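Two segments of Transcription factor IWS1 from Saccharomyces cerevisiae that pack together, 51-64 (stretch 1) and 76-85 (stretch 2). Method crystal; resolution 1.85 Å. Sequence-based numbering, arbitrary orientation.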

# COMPACT_ATOMS: atom_id res chain seq x y z
N GLN A 51 -5.23 -5.53 -12.26
CA GLN A 51 -3.85 -5.93 -12.07
C GLN A 51 -3.45 -6.01 -10.58
O GLN A 51 -2.78 -6.96 -10.17
CB GLN A 51 -2.86 -5.08 -12.86
CG GLN A 51 -3.05 -5.16 -14.41
CD GLN A 51 -2.95 -6.62 -14.90
OE1 GLN A 51 -3.95 -7.17 -15.27
NE2 GLN A 51 -1.75 -7.22 -14.85
N LYS A 52 -3.78 -4.97 -9.82
CA LYS A 52 -3.52 -4.99 -8.38
C LYS A 52 -4.17 -6.18 -7.67
O LYS A 52 -3.50 -6.88 -6.91
CB LYS A 52 -3.99 -3.70 -7.73
CG LYS A 52 -3.26 -2.49 -8.24
CD LYS A 52 -3.64 -1.30 -7.30
CE LYS A 52 -5.12 -0.82 -7.31
NZ LYS A 52 -5.51 -0.40 -8.74
N VAL A 53 -5.44 -6.45 -7.95
CA VAL A 53 -6.11 -7.59 -7.27
C VAL A 53 -5.49 -8.90 -7.61
O VAL A 53 -5.43 -9.79 -6.78
CB VAL A 53 -7.67 -7.67 -7.44
CG1 VAL A 53 -8.33 -6.44 -6.89
CG2 VAL A 53 -8.10 -7.88 -8.88
N LYS A 54 -4.98 -9.03 -8.84
CA LYS A 54 -4.30 -10.27 -9.15
C LYS A 54 -3.00 -10.42 -8.41
O LYS A 54 -2.58 -11.53 -8.15
CB LYS A 54 -3.96 -10.36 -10.64
CG LYS A 54 -5.18 -10.55 -11.51
CD LYS A 54 -4.68 -10.82 -12.95
CE LYS A 54 -5.81 -10.73 -13.93
NZ LYS A 54 -5.30 -10.58 -15.34
N LEU A 55 -2.30 -9.29 -8.17
CA LEU A 55 -1.05 -9.32 -7.47
C LEU A 55 -1.24 -9.31 -5.94
O LEU A 55 -0.34 -9.67 -5.22
CB LEU A 55 -0.18 -8.13 -7.90
CG LEU A 55 1.28 -8.02 -7.44
CD1 LEU A 55 2.17 -9.28 -7.74
CD2 LEU A 55 1.89 -6.79 -8.08
N LEU A 56 -2.39 -8.88 -5.46
CA LEU A 56 -2.58 -8.69 -4.00
C LEU A 56 -2.16 -9.88 -3.10
O LEU A 56 -1.49 -9.69 -2.10
CB LEU A 56 -4.01 -8.20 -3.74
CG LEU A 56 -4.39 -7.93 -2.27
CD1 LEU A 56 -3.57 -6.72 -1.70
CD2 LEU A 56 -5.88 -7.71 -2.18
N PRO A 57 -2.57 -11.11 -3.45
CA PRO A 57 -2.15 -12.30 -2.66
C PRO A 57 -0.64 -12.38 -2.42
O PRO A 57 -0.21 -12.71 -1.33
CB PRO A 57 -2.60 -13.47 -3.54
CG PRO A 57 -3.81 -12.93 -4.29
CD PRO A 57 -3.42 -11.46 -4.59
N LYS A 58 0.16 -12.08 -3.42
CA LYS A 58 1.59 -12.07 -3.25
C LYS A 58 2.05 -10.95 -2.36
O LYS A 58 2.95 -11.13 -1.52
CB LYS A 58 2.29 -11.96 -4.60
CG LYS A 58 3.76 -12.23 -4.50
CD LYS A 58 4.39 -11.99 -5.85
CE LYS A 58 5.82 -12.53 -5.94
NZ LYS A 58 6.26 -12.39 -7.40
N VAL A 59 1.43 -9.77 -2.49
CA VAL A 59 1.84 -8.67 -1.68
C VAL A 59 1.58 -8.94 -0.19
O VAL A 59 2.42 -8.68 0.69
CB VAL A 59 1.05 -7.40 -2.09
CG1 VAL A 59 1.22 -6.32 -1.07
CG2 VAL A 59 1.46 -6.94 -3.51
N VAL A 60 0.38 -9.42 0.09
CA VAL A 60 -0.03 -9.79 1.46
C VAL A 60 0.90 -10.88 2.00
O VAL A 60 1.38 -10.81 3.13
CB VAL A 60 -1.49 -10.30 1.44
CG1 VAL A 60 -1.82 -11.08 2.74
CG2 VAL A 60 -2.45 -9.12 1.26
N SER A 61 1.16 -11.90 1.19
CA SER A 61 2.09 -12.97 1.59
C SER A 61 3.47 -12.47 2.03
O SER A 61 3.93 -12.73 3.15
CB SER A 61 2.22 -13.96 0.45
OG SER A 61 3.13 -14.97 0.85
N VAL A 62 4.12 -11.72 1.16
CA VAL A 62 5.40 -11.08 1.46
C VAL A 62 5.32 -10.17 2.66
O VAL A 62 6.16 -10.29 3.57
CB VAL A 62 5.99 -10.32 0.20
CG1 VAL A 62 7.27 -9.59 0.56
CG2 VAL A 62 6.26 -11.29 -0.95
N LEU A 63 4.34 -9.26 2.70
CA LEU A 63 4.27 -8.31 3.80
C LEU A 63 4.04 -9.05 5.14
O LEU A 63 4.36 -8.51 6.18
CB LEU A 63 3.16 -7.25 3.59
CG LEU A 63 3.32 -6.16 2.52
CD1 LEU A 63 2.07 -5.28 2.39
CD2 LEU A 63 4.53 -5.24 2.83
N SER A 64 3.52 -10.28 5.10
CA SER A 64 3.20 -11.00 6.32
C SER A 64 4.40 -11.76 6.88
O SER A 64 4.34 -12.27 8.00
CB SER A 64 2.08 -12.01 6.05
OG SER A 64 2.70 -13.17 5.51
N ASN A 76 12.17 0.46 0.87
CA ASN A 76 11.08 1.38 0.62
C ASN A 76 9.93 0.73 -0.15
O ASN A 76 9.28 1.37 -0.98
CB ASN A 76 11.61 2.62 -0.14
CG ASN A 76 10.71 3.85 -0.00
OD1 ASN A 76 10.84 4.81 -0.78
ND2 ASN A 76 9.84 3.86 0.99
N LEU A 77 9.66 -0.55 0.11
CA LEU A 77 8.48 -1.15 -0.44
C LEU A 77 7.19 -0.42 -0.01
O LEU A 77 6.19 -0.40 -0.73
CB LEU A 77 8.42 -2.61 -0.04
CG LEU A 77 7.31 -3.47 -0.67
CD1 LEU A 77 7.42 -3.58 -2.19
CD2 LEU A 77 7.28 -4.90 -0.05
N LEU A 78 7.21 0.22 1.15
CA LEU A 78 6.01 0.98 1.58
C LEU A 78 5.62 2.09 0.61
O LEU A 78 4.49 2.54 0.57
CB LEU A 78 6.23 1.50 2.99
CG LEU A 78 6.29 0.48 4.12
CD1 LEU A 78 6.39 1.19 5.52
CD2 LEU A 78 5.06 -0.39 4.01
N GLN A 79 6.55 2.51 -0.23
CA GLN A 79 6.20 3.48 -1.27
C GLN A 79 5.17 2.93 -2.21
O GLN A 79 4.24 3.60 -2.63
CB GLN A 79 7.44 3.86 -2.09
CG GLN A 79 7.17 5.19 -2.84
CD GLN A 79 8.37 5.59 -3.67
OE1 GLN A 79 8.86 6.72 -3.57
NE2 GLN A 79 8.87 4.64 -4.43
N SER A 80 5.40 1.71 -2.66
CA SER A 80 4.43 1.04 -3.52
C SER A 80 3.11 0.73 -2.81
O SER A 80 2.08 0.80 -3.45
CB SER A 80 5.01 -0.27 -4.04
OG SER A 80 6.12 -0.03 -4.91
N VAL A 81 3.16 0.37 -1.53
CA VAL A 81 1.92 0.20 -0.72
C VAL A 81 1.17 1.49 -0.67
O VAL A 81 -0.04 1.55 -0.87
CB VAL A 81 2.24 -0.30 0.71
CG1 VAL A 81 0.95 -0.32 1.61
CG2 VAL A 81 2.92 -1.66 0.62
N ARG A 82 1.90 2.58 -0.47
CA ARG A 82 1.26 3.85 -0.43
C ARG A 82 0.61 4.19 -1.75
O ARG A 82 -0.47 4.77 -1.77
CB ARG A 82 2.35 4.89 -0.14
CG ARG A 82 1.84 6.29 -0.18
CD ARG A 82 3.01 7.11 -0.68
NE ARG A 82 2.79 7.51 -2.01
CZ ARG A 82 3.67 7.94 -2.91
NH1 ARG A 82 4.99 8.01 -2.74
NH2 ARG A 82 3.14 8.28 -4.06
N ILE A 83 1.28 3.86 -2.86
CA ILE A 83 0.66 4.14 -4.19
C ILE A 83 -0.67 3.37 -4.38
O ILE A 83 -1.64 3.89 -4.94
CB ILE A 83 1.65 3.77 -5.31
CG1 ILE A 83 2.73 4.86 -5.38
CG2 ILE A 83 0.97 3.76 -6.71
CD1 ILE A 83 3.99 4.38 -6.15
N TRP A 84 -0.71 2.11 -3.94
CA TRP A 84 -1.99 1.40 -3.96
C TRP A 84 -3.09 2.05 -3.13
O TRP A 84 -4.24 2.06 -3.54
CB TRP A 84 -1.81 -0.08 -3.56
CG TRP A 84 -1.17 -0.89 -4.60
CD1 TRP A 84 -0.34 -0.46 -5.60
CD2 TRP A 84 -1.28 -2.30 -4.74
NE1 TRP A 84 0.10 -1.53 -6.34
CE2 TRP A 84 -0.48 -2.67 -5.85
CE3 TRP A 84 -1.98 -3.29 -4.05
CZ2 TRP A 84 -0.37 -3.96 -6.28
CZ3 TRP A 84 -1.85 -4.61 -4.47
CH2 TRP A 84 -1.06 -4.94 -5.57
N LEU A 85 -2.76 2.65 -1.98
CA LEU A 85 -3.78 3.15 -1.05
C LEU A 85 -4.19 4.57 -1.40
O LEU A 85 -5.29 5.00 -1.05
CB LEU A 85 -3.17 3.15 0.37
CG LEU A 85 -3.09 1.74 1.01
CD1 LEU A 85 -2.31 1.79 2.33
CD2 LEU A 85 -4.49 1.18 1.20

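The indole of Trp 84 reaches so far into the neighbouring helix that its ring lies among four residues, Lys 52, Leu 55, Leu 56 and Val 59, as a knob in a hole. A lysine supplies one wall. The aliphatic part of Lys 52 lies over one face of the indole, with its CD 3.5 Å from the centroid of the five-membered ring of Trp 84 and only 7° off the ring normal, a CH-pi contact. Lysine suits this place because its methylenes can cover an aromatic face while its charged end turns elsewhere: the chain leads away from the second helix, and NZ finds its hydrogen bond elsewhere in the structure.

Branched apolar side chains close in on the six-membered ring. Near the ring plane, at its edge, Leu 55 CD2 lies 4.0 Å from Trp 84 CZ2 and Leu 56 CD1 lies 3.9 Å from Trp 84 CZ3. Val 59 CG2 approaches Trp 84 CH2 at 3.8 Å. Leucine and valine suit these places because their methyls offer the ring nonpolar surface and carry no polar group to satisfy. The same tip of the ring comes within 3.4 Å of backbone: Trp 84 CH2 to Lys 52 O. The polar NE1 of Trp 84 is hydrogen-bonded elsewhere, so burying the indole leaves no donor unsatisfied.

The helix axes come no closer than 12.5 Å, and the angle between their N-to-C directions is 139°; Trp 84 occupies part of the space between them. Farther along the first helix, Leu 63 makes the contact: its CD2 lies 4.0 Å from Leu 77 CD2, and its CD1 lies 4.1 Å from Val 81 CG2. The forked leucine thus touches two residues one helical turn apart, a methyl for each, and Leu 77 and Val 81 answer with methyls of their own. No hydrogen bond crosses between the helices; apart from the lysine's contribution, their side chains meet through apolar packing.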